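Side-chain contacts in Alpha/beta hydrolase (Legionella pneumophila subsp. pneumophila str. Philadelphia 1, PDB 4EZI), which is of unknown function but has the alpha/beta-hydrolase fold and is probably a serine hydrolase, perhaps one acting on triacylglycerols as a lipase: residues 135-140 / 171-176; 164-169 / 360-365; 46-51 / 145-150; 63-68 / 100-105. All blocks are in the same frame, centred on the assembly; numbering follows the deposited sequence.

The four contacts pack helices against a mixed central sheet or each other. Contacts 1 and 2 follow the chain through the probable nucleophile elbow: strand 162-168 carries contact 2 and helix 170-185 carries contact 1. Ser169, ending segment 164-169, is the likely nucleophile of a Ser-His-Asp triad. The two contacts touch where Thr175 OG1 lies 3.3 Å from Gly167 N. Contacts 1 and 3 share helix 134-154, their centres 15 Å apart. Contact 4 is nested within the loop closed by contact 3 and uses the neighbouring strand 57-67. Contacts 2 and 4, with centres 14 Å apart, meet through helices 99-108 and 355-370. A bound PEG lies about 6 Å from the side chain of Phe173 in contact 1.

Contact 1 (135-140 / 171-176); sequences ETLASS and GGFSTI
Leu137 supplies the apolar part of this buried helix-helix contact by setting CD1 against the edge of the Phe173 ring, 3.8 Å from Phe173 CD1. The methyl lies near the ring plane, and the two side chains cross at about a right angle. Phe173 holds CG anti to its backbone N (chi1 179°), which swings the ring towards helix 134-154 although its CB sets out along the interface.

The same leucine also covers a polar atom: the Ser174 hydroxyl rests against one side of it, with Leu137 CD1 and Leu137 CD2 each 3.5 Å from Ser174 OG. No hydrogen bond joins 135-140 to 171-176; the polar partners of Ser174 OG are Tyr118 OH and Glu170 O.

Within each helix, hydroxyls fold back on carbonyls one turn earlier. Ser140 OG donates to Thr136 O at 2.7 Å, and Thr175 OG1 to Gly171 O at 2.8 Å. Thr136 O also accepts the N-H of Ser140, and Gly171 O that of Thr175.

Gly171 belongs to the probable GxSxG elbow; the contact sets helix 134-154 beside the start of the helix after the presumed nucleophile. The chemistry implies van der Waals cohesion, with the leucine shielding a hydroxyl that is satisfied by other residues.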
loop_
_atom_site.group_PDB
_atom_site.type_symbol
_atom_site.label_atom_id
_atom_site.label_comp_id
_atom_site.label_asym_id
_atom_site.label_seq_id
_atom_site.Cartn_x
_atom_site.Cartn_y
_atom_site.Cartn_z
ATOM N N GLU A 135 -1.981 10.037 -7.175
ATOM C CA GLU A 135 -3.020 10.968 -6.757
ATOM C C GLU A 135 -4.137 10.290 -5.979
ATOM O O GLU A 135 -4.555 10.772 -4.924
ATOM C CB GLU A 135 -3.584 11.662 -7.983
ATOM C CG GLU A 135 -4.743 12.618 -7.741
ATOM C CD GLU A 135 -4.462 13.738 -6.768
ATOM O OE1 GLU A 135 -3.323 14.280 -6.783
ATOM O OE2 GLU A 135 -5.398 14.108 -5.995
ATOM N N THR A 136 -4.663 9.198 -6.538
ATOM C CA THR A 136 -5.786 8.510 -5.940
ATOM C C THR A 136 -5.372 7.509 -4.863
ATOM O O THR A 136 -6.164 7.261 -3.958
ATOM C CB THR A 136 -6.731 7.867 -6.963
ATOM O OG1 THR A 136 -5.990 7.002 -7.821
ATOM C CG2 THR A 136 -7.506 8.912 -7.766
ATOM N N LEU A 137 -4.185 6.927 -4.920
ATOM C CA LEU A 137 -3.744 6.131 -3.772
ATOM C C LEU A 137 -3.682 7.032 -2.529
ATOM O O LEU A 137 -4.126 6.667 -1.445
ATOM C CB LEU A 137 -2.410 5.456 -4.033
ATOM C CG LEU A 137 -2.439 4.247 -4.971
ATOM C CD1 LEU A 137 -1.037 3.774 -5.315
ATOM C CD2 LEU A 137 -3.293 3.092 -4.407
ATOM N N ALA A 138 -3.183 8.251 -2.702
ATOM C CA ALA A 138 -3.078 9.187 -1.578
ATOM C C ALA A 138 -4.467 9.619 -1.102
ATOM O O ALA A 138 -4.794 9.524 0.090
ATOM C CB ALA A 138 -2.232 10.412 -1.989
ATOM N N SER A 139 -5.312 10.094 -2.010
ATOM C CA SER A 139 -6.591 10.630 -1.580
ATOM C C SER A 139 -7.511 9.540 -1.044
ATOM O O SER A 139 -8.200 9.746 -0.040
ATOM C CB SER A 139 -7.288 11.391 -2.734
ATOM O OG SER A 139 -7.448 10.602 -3.888
ATOM N N SER A 140 -7.527 8.357 -1.667
ATOM C CA SER A 140 -8.376 7.287 -1.195
ATOM C C SER A 140 -7.950 6.822 0.203
ATOM O O SER A 140 -8.805 6.462 1.014
ATOM C CB SER A 140 -8.437 6.107 -2.176
ATOM O OG SER A 140 -7.195 5.438 -2.270
ATOM N N GLY A 171 1.661 -0.659 -1.465
ATOM C CA GLY A 171 1.282 0.064 -0.268
ATOM C C GLY A 171 2.357 0.867 0.407
ATOM O O GLY A 171 2.041 1.796 1.141
ATOM N N GLY A 172 3.609 0.505 0.150
ATOM C CA GLY A 172 4.701 1.377 0.582
ATOM C C GLY A 172 4.669 2.682 -0.184
ATOM O O GLY A 172 4.866 3.753 0.382
ATOM N N PHE A 173 4.438 2.582 -1.492
ATOM C CA PHE A 173 4.225 3.766 -2.319
ATOM C C PHE A 173 2.994 4.551 -1.847
ATOM O O PHE A 173 3.058 5.760 -1.671
ATOM C CB PHE A 173 4.138 3.311 -3.778
ATOM C CG PHE A 173 3.897 4.410 -4.783
ATOM C CD1 PHE A 173 2.626 4.817 -5.129
ATOM C CD2 PHE A 173 4.965 5.000 -5.428
ATOM C CE1 PHE A 173 2.419 5.790 -6.084
ATOM C CE2 PHE A 173 4.761 5.960 -6.395
ATOM C CZ PHE A 173 3.501 6.379 -6.709
ATOM N N SER A 174 1.884 3.865 -1.612
ATOM C CA SER A 174 0.686 4.547 -1.120
ATOM C C SER A 174 0.971 5.298 0.170
ATOM O O SER A 174 0.471 6.398 0.373
ATOM C CB SER A 174 -0.402 3.522 -0.845
ATOM O OG SER A 174 -0.725 2.786 -2.002
ATOM N N THR A 175 1.740 4.680 1.064
ATOM C CA THR A 175 2.067 5.283 2.339
ATOM C C THR A 175 2.855 6.581 2.156
ATOM O O THR A 175 2.560 7.607 2.801
ATOM C CB THR A 175 2.849 4.283 3.206
ATOM O OG1 THR A 175 2.013 3.179 3.521
ATOM C CG2 THR A 175 3.354 4.902 4.506
ATOM N N ILE A 176 3.856 6.557 1.280
ATOM C CA ILE A 176 4.659 7.751 1.019
ATOM C C ILE A 176 3.810 8.875 0.413
ATOM O O ILE A 176 3.908 10.027 0.851
ATOM C CB ILE A 176 5.846 7.410 0.114
ATOM C CG1 ILE A 176 6.926 6.649 0.881
ATOM C CG2 ILE A 176 6.431 8.671 -0.576
ATOM C CD1 ILE A 176 7.764 7.592 1.845
#

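Contact 2 (164-169 / 360-365); sequences YLAGYS and KEQVDF
Gln362 reaches from helix 355-370 to the backbone of strand 162-168, where its NE2 donates to Gly167 O at 3.0 Å. The bond is bent, with an N-H...O angle of 137°. The acceptor lies almost in the glutamine amide plane, but NE2 stands 41° out of the carbonyl plane of Gly167. Beside this bond the amide rests against a methyl group, with Ala166 CB 3.9 Å from Gln362 NE2 and 4.0 Å from Gln362 CD.

The extended chain beyond Gln362 CG carries the amide straight across to the strand. NE2 gives a second hydrogen bond to Ala195 O, so one buried amide group ties together two neighbouring parallel strands. On the other side of the amide, Gln362 OE1 has a weak hydrogen bond with Tyr105 OH, which may further limit rotation of the amide.

Ser169, at the N-cap position right before helix 170-185, is probably the nucleophile: its OG hydrogen-bonds to His351 NE2, consistent with a Ser-His-Asp triad. Tyr168 OH binds His351 O. In the sheet, strand 162-168 lies between strands 74-80 and 193-197; Ala166 faces helix 355-370, whereas Leu165 packs on helix 170-185 across the opposite face.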
loop_
_atom_site.group_PDB
_atom_site.type_symbol
_atom_site.label_atom_id
_atom_site.label_comp_id
_atom_site.label_asym_id
_atom_site.label_seq_id
_atom_site.Cartn_x
_atom_site.Cartn_y
_atom_site.Cartn_z
ATOM N N TYR A 164 0.032 6.485 12.910
ATOM C CA TYR A 164 1.139 5.779 12.290
ATOM C C TYR A 164 0.727 5.357 10.874
ATOM O O TYR A 164 -0.403 4.922 10.685
ATOM C CB TYR A 164 1.493 4.529 13.110
ATOM C CG TYR A 164 1.569 4.759 14.606
ATOM C CD1 TYR A 164 2.662 5.382 15.184
ATOM C CD2 TYR A 164 0.514 4.399 15.430
ATOM C CE1 TYR A 164 2.710 5.596 16.576
ATOM C CE2 TYR A 164 0.549 4.598 16.787
ATOM C CZ TYR A 164 1.636 5.221 17.361
ATOM O OH TYR A 164 1.688 5.408 18.721
ATOM N N LEU A 165 1.635 5.451 9.905
ATOM C CA LEU A 165 1.308 5.095 8.519
ATOM C C LEU A 165 2.286 4.017 8.050
ATOM O O LEU A 165 3.494 4.232 8.099
ATOM C CB LEU A 165 1.419 6.318 7.599
ATOM C CG LEU A 165 0.730 7.614 8.045
ATOM C CD1 LEU A 165 1.041 8.707 7.020
ATOM C CD2 LEU A 165 -0.761 7.464 8.282
ATOM N N ALA A 166 1.781 2.894 7.542
ATOM C CA ALA A 166 2.637 1.817 7.033
ATOM C C ALA A 166 1.967 1.158 5.838
ATOM O O ALA A 166 0.771 1.261 5.644
ATOM C CB ALA A 166 2.927 0.774 8.106
ATOM N N GLY A 167 2.763 0.408 5.092
ATOM C CA GLY A 167 2.242 -0.388 4.006
ATOM C C GLY A 167 3.353 -1.215 3.423
ATOM O O GLY A 167 4.505 -1.071 3.832
ATOM N N TYR A 168 3.033 -2.048 2.428
ATOM C CA TYR A 168 4.058 -2.899 1.794
ATOM C C TYR A 168 3.866 -2.845 0.298
ATOM O O TYR A 168 2.751 -2.917 -0.204
ATOM C CB TYR A 168 3.941 -4.348 2.283
ATOM C CG TYR A 168 5.207 -5.158 2.053
ATOM C CD1 TYR A 168 6.302 -4.972 2.877
ATOM C CD2 TYR A 168 5.334 -6.079 1.011
ATOM C CE1 TYR A 168 7.482 -5.694 2.680
ATOM C CE2 TYR A 168 6.502 -6.783 0.796
ATOM C CZ TYR A 168 7.572 -6.585 1.647
ATOM O OH TYR A 168 8.764 -7.223 1.450
ATOM N N SER A 169 4.982 -2.796 -0.419
ATOM C CA SER A 169 5.005 -2.958 -1.882
ATOM C C SER A 169 4.223 -1.797 -2.507
ATOM O O SER A 169 4.584 -0.642 -2.243
ATOM C CB SER A 169 4.551 -4.376 -2.240
ATOM O OG SER A 169 4.902 -4.735 -3.559
ATOM N N LYS A 360 7.438 -6.688 11.264
ATOM C CA LYS A 360 7.953 -6.624 12.644
ATOM C C LYS A 360 8.713 -5.321 12.878
ATOM O O LYS A 360 8.527 -4.662 13.909
ATOM C CB LYS A 360 8.836 -7.843 12.926
ATOM C CG LYS A 360 9.430 -7.911 14.325
ATOM C CD LYS A 360 8.431 -7.797 15.430
ATOM C CE LYS A 360 9.024 -8.234 16.802
ATOM N NZ LYS A 360 10.487 -7.929 16.925
ATOM N N GLU A 361 9.532 -4.929 11.909
ATOM C CA GLU A 361 10.236 -3.657 11.998
ATOM C C GLU A 361 9.296 -2.473 12.056
ATOM O O GLU A 361 9.560 -1.498 12.771
ATOM C CB GLU A 361 11.228 -3.474 10.869
ATOM C CG GLU A 361 12.353 -4.501 10.797
ATOM C CD GLU A 361 13.289 -4.543 12.005
ATOM O OE1 GLU A 361 13.462 -3.529 12.707
ATOM O OE2 GLU A 361 13.889 -5.619 12.227
ATOM N N GLN A 362 8.224 -2.514 11.270
ATOM C CA GLN A 362 7.244 -1.424 11.288
ATOM C C GLN A 362 6.622 -1.274 12.671
ATOM O O GLN A 362 6.567 -0.175 13.213
ATOM C CB GLN A 362 6.153 -1.660 10.225
ATOM C CG GLN A 362 6.682 -1.557 8.811
ATOM C CD GLN A 362 5.689 -2.054 7.770
ATOM O OE1 GLN A 362 4.894 -2.955 8.022
ATOM N NE2 GLN A 362 5.729 -1.468 6.581
ATOM N N VAL A 363 6.148 -2.379 13.227
ATOM C CA VAL A 363 5.552 -2.345 14.570
ATOM C C VAL A 363 6.535 -1.787 15.607
ATOM O O VAL A 363 6.194 -0.944 16.422
ATOM C CB VAL A 363 5.038 -3.750 15.038
ATOM C CG1 VAL A 363 4.537 -3.691 16.515
ATOM C CG2 VAL A 363 3.958 -4.279 14.102
ATOM N N ASP A 364 7.772 -2.263 15.543
ATOM C CA ASP A 364 8.790 -1.822 16.496
ATOM C C ASP A 364 9.090 -0.326 16.359
ATOM O O ASP A 364 9.302 0.371 17.356
ATOM C CB ASP A 364 10.059 -2.631 16.341
ATOM C CG ASP A 364 9.942 -4.040 16.869
ATOM O OD1 ASP A 364 9.029 -4.342 17.663
ATOM O OD2 ASP A 364 10.826 -4.851 16.518
ATOM N N PHE A 365 9.123 0.170 15.130
ATOM C CA PHE A 365 9.318 1.589 14.883
ATOM C C PHE A 365 8.184 2.419 15.476
ATOM O O PHE A 365 8.427 3.425 16.150
ATOM C CB PHE A 365 9.432 1.830 13.385
ATOM C CG PHE A 365 9.880 3.207 12.989
ATOM C CD1 PHE A 365 11.151 3.662 13.296
ATOM C CD2 PHE A 365 9.037 4.045 12.280
ATOM C CE1 PHE A 365 11.579 4.916 12.879
ATOM C CE2 PHE A 365 9.440 5.300 11.881
ATOM C CZ PHE A 365 10.727 5.729 12.170
#

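Contact 3 (46-51 / 145-150); sequences INYKTQ and LFAAKE
Ala147 carries most of the contact on the helix, its methyl meeting both Tyr48 and Ile46 of the strand. Ala147 CB lies 3.5 Å from Tyr48 CB and 4.1 Å from Tyr48 CG, so the touch falls on the root of the tyrosine side chain, oblique to the ring. Tyr48 CG sits between the backbone N and the carbonyl carbon (chi1 68°), and the ring runs on from there along helix 134-154, against Asp143 and Met144. Its hydroxyl has a weak hydrogen bond with Ser140 O, two turns before Ala147. The same alanine methyl receives the end of Ile46, whose CD1 is 3.8 Å from Ala147 CB.

Here the helix covers one face of the alpha/beta-hydrolase sheet near its antiparallel end, where strand 41-51 runs between strands 8-17 and 57-67. The axes of strand segment 46-51 and helix segment 145-150 approach to 8.6 Å, with their N-to-C directions 135° apart. Small residues on the helix let its backbone come close: the CA atoms of Tyr48 and Ala147 are 6.2 Å apart.

At Ala148 the contact moves from side chain to backbone, Ile46 CD1 lying 3.9 Å from Ala148 N. The Ala148 methyl turns partly past the strand and packs on Val64 of strand 57-67, the next strand in the sheet. Ile46 also touches Leu151 and Met144, on the turns following and preceding these alanines. At Glu150 the two carboxylate oxygens take the backbone N-H groups of Lys7 (OE2) and Leu8 (OE1), linking the helix to the start of edge strand 8-17.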
loop_
_atom_site.group_PDB
_atom_site.type_symbol
_atom_site.label_atom_id
_atom_site.label_comp_id
_atom_site.label_asym_id
_atom_site.label_seq_id
_atom_site.Cartn_x
_atom_site.Cartn_y
_atom_site.Cartn_z
ATOM N N ILE A 46 -16.423 -0.465 6.092
ATOM C CA ILE A 46 -17.017 0.830 5.850
ATOM C C ILE A 46 -16.981 1.179 4.369
ATOM O O ILE A 46 -16.144 0.700 3.616
ATOM C CB ILE A 46 -16.354 1.954 6.703
ATOM C CG1 ILE A 46 -14.951 2.354 6.205
ATOM C CG2 ILE A 46 -16.281 1.571 8.185
ATOM C CD1 ILE A 46 -14.366 3.565 6.996
ATOM N N ASN A 47 -17.901 2.064 4.001
ATOM C CA ASN A 47 -17.926 2.707 2.707
ATOM C C ASN A 47 -17.847 4.209 2.905
ATOM O O ASN A 47 -18.456 4.751 3.854
ATOM C CB ASN A 47 -19.170 2.317 1.928
ATOM C CG ASN A 47 -19.362 0.831 1.871
ATOM O OD1 ASN A 47 -20.046 0.241 2.715
ATOM N ND2 ASN A 47 -18.755 0.201 0.875
ATOM N N TYR A 48 -17.106 4.882 2.037
ATOM C CA TYR A 48 -16.812 6.290 2.225
ATOM C C TYR A 48 -16.663 7.004 0.891
ATOM O O TYR A 48 -16.343 6.411 -0.146
ATOM C CB TYR A 48 -15.556 6.458 3.095
ATOM C CG TYR A 48 -14.282 5.992 2.427
ATOM C CD1 TYR A 48 -13.916 4.644 2.424
ATOM C CD2 TYR A 48 -13.451 6.896 1.752
ATOM C CE1 TYR A 48 -12.760 4.221 1.817
ATOM C CE2 TYR A 48 -12.297 6.469 1.126
ATOM C CZ TYR A 48 -11.928 5.139 1.183
ATOM O OH TYR A 48 -10.777 4.692 0.565
ATOM N N LYS A 49 -16.854 8.316 0.944
ATOM C CA LYS A 49 -16.745 9.194 -0.228
ATOM C C LYS A 49 -15.302 9.560 -0.522
ATOM O O LYS A 49 -14.558 9.970 0.365
ATOM C CB LYS A 49 -17.498 10.504 0.008
ATOM C CG LYS A 49 -18.960 10.337 0.223
ATOM C CD LYS A 49 -19.625 11.698 0.456
ATOM C CE LYS A 49 -21.121 11.541 0.562
ATOM N NZ LYS A 49 -21.753 12.875 0.779
ATOM N N THR A 50 -14.947 9.475 -1.794
ATOM C CA THR A 50 -13.627 9.908 -2.227
ATOM C C THR A 50 -13.687 10.269 -3.715
ATOM O O THR A 50 -14.726 10.157 -4.343
ATOM C CB THR A 50 -12.576 8.826 -1.873
ATOM O OG1 THR A 50 -11.255 9.351 -1.961
ATOM C CG2 THR A 50 -12.718 7.569 -2.734
ATOM N N GLN A 51 -12.577 10.717 -4.292
ATOM C CA GLN A 51 -12.560 11.128 -5.702
ATOM C C GLN A 51 -11.954 10.070 -6.615
ATOM O O GLN A 51 -10.950 9.434 -6.297
ATOM C CB GLN A 51 -11.779 12.429 -5.860
ATOM C CG GLN A 51 -12.421 13.628 -5.183
ATOM C CD GLN A 51 -13.762 13.980 -5.795
ATOM O OE1 GLN A 51 -14.819 13.822 -5.167
ATOM N NE2 GLN A 51 -13.730 14.440 -7.028
ATOM N N LEU A 145 -9.082 7.189 6.174
ATOM C CA LEU A 145 -8.686 7.543 7.527
ATOM C C LEU A 145 -9.718 8.463 8.154
ATOM O O LEU A 145 -10.150 8.245 9.299
ATOM C CB LEU A 145 -7.288 8.171 7.520
ATOM C CG LEU A 145 -6.815 8.740 8.859
ATOM C CD1 LEU A 145 -6.715 7.664 9.940
ATOM C CD2 LEU A 145 -5.485 9.486 8.639
ATOM N N PHE A 146 -10.126 9.497 7.429
ATOM C CA PHE A 146 -11.117 10.429 7.967
ATOM C C PHE A 146 -12.437 9.721 8.251
ATOM O O PHE A 146 -13.082 9.962 9.277
ATOM C CB PHE A 146 -11.345 11.607 7.024
ATOM C CG PHE A 146 -10.154 12.512 6.872
ATOM C CD1 PHE A 146 -9.205 12.628 7.867
ATOM C CD2 PHE A 146 -9.993 13.262 5.730
ATOM C CE1 PHE A 146 -8.113 13.475 7.708
ATOM C CE2 PHE A 146 -8.923 14.110 5.575
ATOM C CZ PHE A 146 -7.987 14.218 6.554
ATOM N N ALA A 147 -12.859 8.860 7.330
ATOM C CA ALA A 147 -14.103 8.096 7.535
ATOM C C ALA A 147 -14.008 7.184 8.751
ATOM O O ALA A 147 -14.997 7.047 9.487
ATOM C CB ALA A 147 -14.432 7.294 6.263
ATOM N N ALA A 148 -12.844 6.591 8.973
ATOM C CA ALA A 148 -12.647 5.747 10.128
ATOM C C ALA A 148 -12.723 6.531 11.431
ATOM O O ALA A 148 -13.278 6.065 12.428
ATOM C CB ALA A 148 -11.318 5.020 10.034
ATOM N N LYS A 149 -12.196 7.749 11.419
ATOM C CA LYS A 149 -12.309 8.609 12.580
ATOM C C LYS A 149 -13.752 9.002 12.837
ATOM O O LYS A 149 -14.170 9.128 13.991
ATOM C CB LYS A 149 -11.398 9.821 12.446
ATOM C CG LYS A 149 -9.908 9.416 12.550
ATOM C CD LYS A 149 -8.918 10.531 12.427
ATOM C CE LYS A 149 -8.767 11.244 13.765
ATOM N NZ LYS A 149 -7.702 12.265 13.712
ATOM N N GLU A 150 -14.505 9.235 11.771
ATOM C CA GLU A 150 -15.945 9.461 11.940
ATOM C C GLU A 150 -16.645 8.277 12.603
ATOM O O GLU A 150 -17.510 8.450 13.479
ATOM C CB GLU A 150 -16.636 9.773 10.608
ATOM C CG GLU A 150 -16.192 11.073 9.947
ATOM C CD GLU A 150 -16.733 11.255 8.540
ATOM O OE1 GLU A 150 -17.827 10.747 8.240
ATOM O OE2 GLU A 150 -16.058 11.925 7.714
#

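Contact 4 (63-68 / 100-105); sequences LVAMPI and IYLAAY
Between 63-68 and 100-105 the nearest CA atoms are those of Ala65 and Leu102, 7.3 Å apart. One methyl group bridges the gap: Leu102 CD2 lies 3.6 Å from Ala65 CB and 3.9 Å from Leu63 CD2. The leucine CB leaves the helix along the interface, and only the end of the side chain comes in to the strand. Its CG lies beside the backbone N and anti to the carbonyl carbon (chi1 -63°), and CD2 touches both strand residues from the helix side. Leu63 and Leu102 cross at about a right angle, meeting through one branch of each. No hydrogen bond joins the two segments.

Alternation along the strand sorts the faces of the alpha/beta-hydrolase sheet. Leu63 and Ala65 look towards helix 99-108, while Val64 points away from it. Strand 57-67 runs antiparallel to both its neighbours, 41-51 and 112-116, and Leu41 of the former touches both Ala65 and Leu102, widening the apolar patch towards strand 41-51.

Further round the helix, Ile100 CG2 sits 3.6 Å above the plane of the Tyr101 ring, over its centre. The same ring stacks with Tyr79, and Tyr101 OH hydrogen-bonds to His355 NE2. Tyr105, at the end of a wider pi-type turn spanning 103-105, packs against Leu359 and Phe366 of helix 355-370.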
loop_
_atom_site.group_PDB
_atom_site.type_symbol
_atom_site.label_atom_id
_atom_site.label_comp_id
_atom_site.label_asym_id
_atom_site.label_seq_id
_atom_site.Cartn_x
_atom_site.Cartn_y
_atom_site.Cartn_z
ATOM N N LEU A 63 -11.536 -1.652 5.794
ATOM C CA LEU A 63 -11.725 -2.284 7.082
ATOM C C LEU A 63 -11.262 -1.372 8.206
ATOM O O LEU A 63 -10.206 -0.745 8.116
ATOM C CB LEU A 63 -10.897 -3.564 7.143
ATOM C CG LEU A 63 -11.190 -4.515 8.311
ATOM C CD1 LEU A 63 -12.572 -5.171 8.175
ATOM C CD2 LEU A 63 -10.112 -5.573 8.407
ATOM N N VAL A 64 -12.034 -1.355 9.294
ATOM C CA VAL A 64 -11.610 -0.742 10.548
ATOM C C VAL A 64 -11.697 -1.794 11.655
ATOM O O VAL A 64 -12.711 -2.474 11.803
ATOM C CB VAL A 64 -12.479 0.471 10.940
ATOM C CG1 VAL A 64 -11.979 1.086 12.238
ATOM C CG2 VAL A 64 -12.505 1.483 9.811
ATOM N N ALA A 65 -10.636 -1.941 12.435
ATOM C CA ALA A 65 -10.560 -2.903 13.528
ATOM C C ALA A 65 -10.208 -2.179 14.814
ATOM O O ALA A 65 -9.207 -1.474 14.873
ATOM C CB ALA A 65 -9.523 -3.967 13.227
HETATM N N MSE A 66 -11.066 -2.335 15.825
HETATM C CA MSE A 66 -10.985 -1.598 17.084
HETATM C C MSE A 66 -10.705 -2.562 18.242
HETATM O O MSE A 66 -11.567 -3.389 18.571
HETATM C CB MSE A 66 -12.305 -0.855 17.366
HETATM C CG MSE A 66 -12.570 0.266 16.391
HETATM SE SE MSE A 66 -14.369 0.993 16.597
HETATM C CE MSE A 66 -14.326 2.396 15.250
ATOM N N PRO A 67 -9.542 -2.425 18.899
ATOM C CA PRO A 67 -9.320 -3.174 20.145
ATOM C C PRO A 67 -10.442 -2.941 21.154
ATOM O O PRO A 67 -10.849 -1.808 21.405
ATOM C CB PRO A 67 -7.990 -2.614 20.651
ATOM C CG PRO A 67 -7.260 -2.169 19.425
ATOM C CD PRO A 67 -8.339 -1.668 18.498
ATOM N N ILE A 68 -10.927 -4.037 21.715
ATOM C CA ILE A 68 -11.993 -4.003 22.704
ATOM C C ILE A 68 -11.282 -3.916 24.105
ATOM O O ILE A 68 -10.320 -4.610 24.386
ATOM C CB ILE A 68 -12.894 -5.267 22.599
ATOM C CG1 ILE A 68 -13.498 -5.407 21.187
ATOM C CG2 ILE A 68 -13.992 -5.256 23.678
ATOM C CD1 ILE A 68 -14.028 -6.840 20.891
ATOM N N ILE A 100 -2.709 -11.384 9.537
ATOM C CA ILE A 100 -1.460 -10.985 10.149
ATOM C C ILE A 100 -1.409 -9.483 10.450
ATOM O O ILE A 100 -0.801 -9.078 11.445
ATOM C CB ILE A 100 -0.245 -11.416 9.266
ATOM C CG1 ILE A 100 1.042 -11.376 10.045
ATOM C CG2 ILE A 100 -0.177 -10.634 7.963
ATOM C CD1 ILE A 100 1.117 -12.419 11.179
ATOM N N TYR A 101 -2.028 -8.666 9.612
ATOM C CA TYR A 101 -2.032 -7.216 9.813
ATOM C C TYR A 101 -2.848 -6.843 11.029
ATOM O O TYR A 101 -2.415 -6.055 11.866
ATOM C CB TYR A 101 -2.507 -6.469 8.554
ATOM C CG TYR A 101 -1.793 -6.971 7.336
ATOM C CD1 TYR A 101 -0.479 -6.646 7.119
ATOM C CD2 TYR A 101 -2.406 -7.836 6.449
ATOM C CE1 TYR A 101 0.259 -7.198 6.043
ATOM C CE2 TYR A 101 -1.710 -8.397 5.396
ATOM C CZ TYR A 101 -0.387 -8.075 5.189
ATOM O OH TYR A 101 0.281 -8.655 4.136
ATOM N N LEU A 102 -4.016 -7.453 11.169
ATOM C CA LEU A 102 -4.839 -7.257 12.361
ATOM C C LEU A 102 -4.140 -7.752 13.632
ATOM O O LEU A 102 -4.130 -7.075 14.659
ATOM C CB LEU A 102 -6.177 -7.975 12.227
ATOM C CG LEU A 102 -7.085 -7.498 11.110
ATOM C CD1 LEU A 102 -8.389 -8.269 11.201
ATOM C CD2 LEU A 102 -7.352 -5.983 11.197
ATOM N N ALA A 103 -3.524 -8.924 13.532
ATOM C CA ALA A 103 -2.891 -9.541 14.677
ATOM C C ALA A 103 -1.739 -8.688 15.197
ATOM O O ALA A 103 -1.592 -8.475 16.400
ATOM C CB ALA A 103 -2.446 -10.951 14.334
ATOM N N ALA A 104 -0.899 -8.228 14.276
ATOM C CA ALA A 104 0.283 -7.472 14.663
ATOM C C ALA A 104 -0.075 -6.075 15.173
ATOM O O ALA A 104 0.373 -5.662 16.233
ATOM C CB ALA A 104 1.261 -7.416 13.472
ATOM N N TYR A 105 -0.860 -5.345 14.392
ATOM C CA TYR A 105 -1.152 -3.953 14.704
ATOM C C TYR A 105 -2.269 -3.752 15.708
ATOM O O TYR A 105 -2.258 -2.753 16.435
ATOM C CB TYR A 105 -1.486 -3.187 13.423
ATOM C CG TYR A 105 -0.308 -2.913 12.526
ATOM C CD1 TYR A 105 0.703 -2.070 12.935
ATOM C CD2 TYR A 105 -0.206 -3.471 11.245
ATOM C CE1 TYR A 105 1.796 -1.792 12.121
ATOM C CE2 TYR A 105 0.881 -3.212 10.419
ATOM C CZ TYR A 105 1.878 -2.371 10.859
ATOM O OH TYR A 105 2.959 -2.041 10.057
#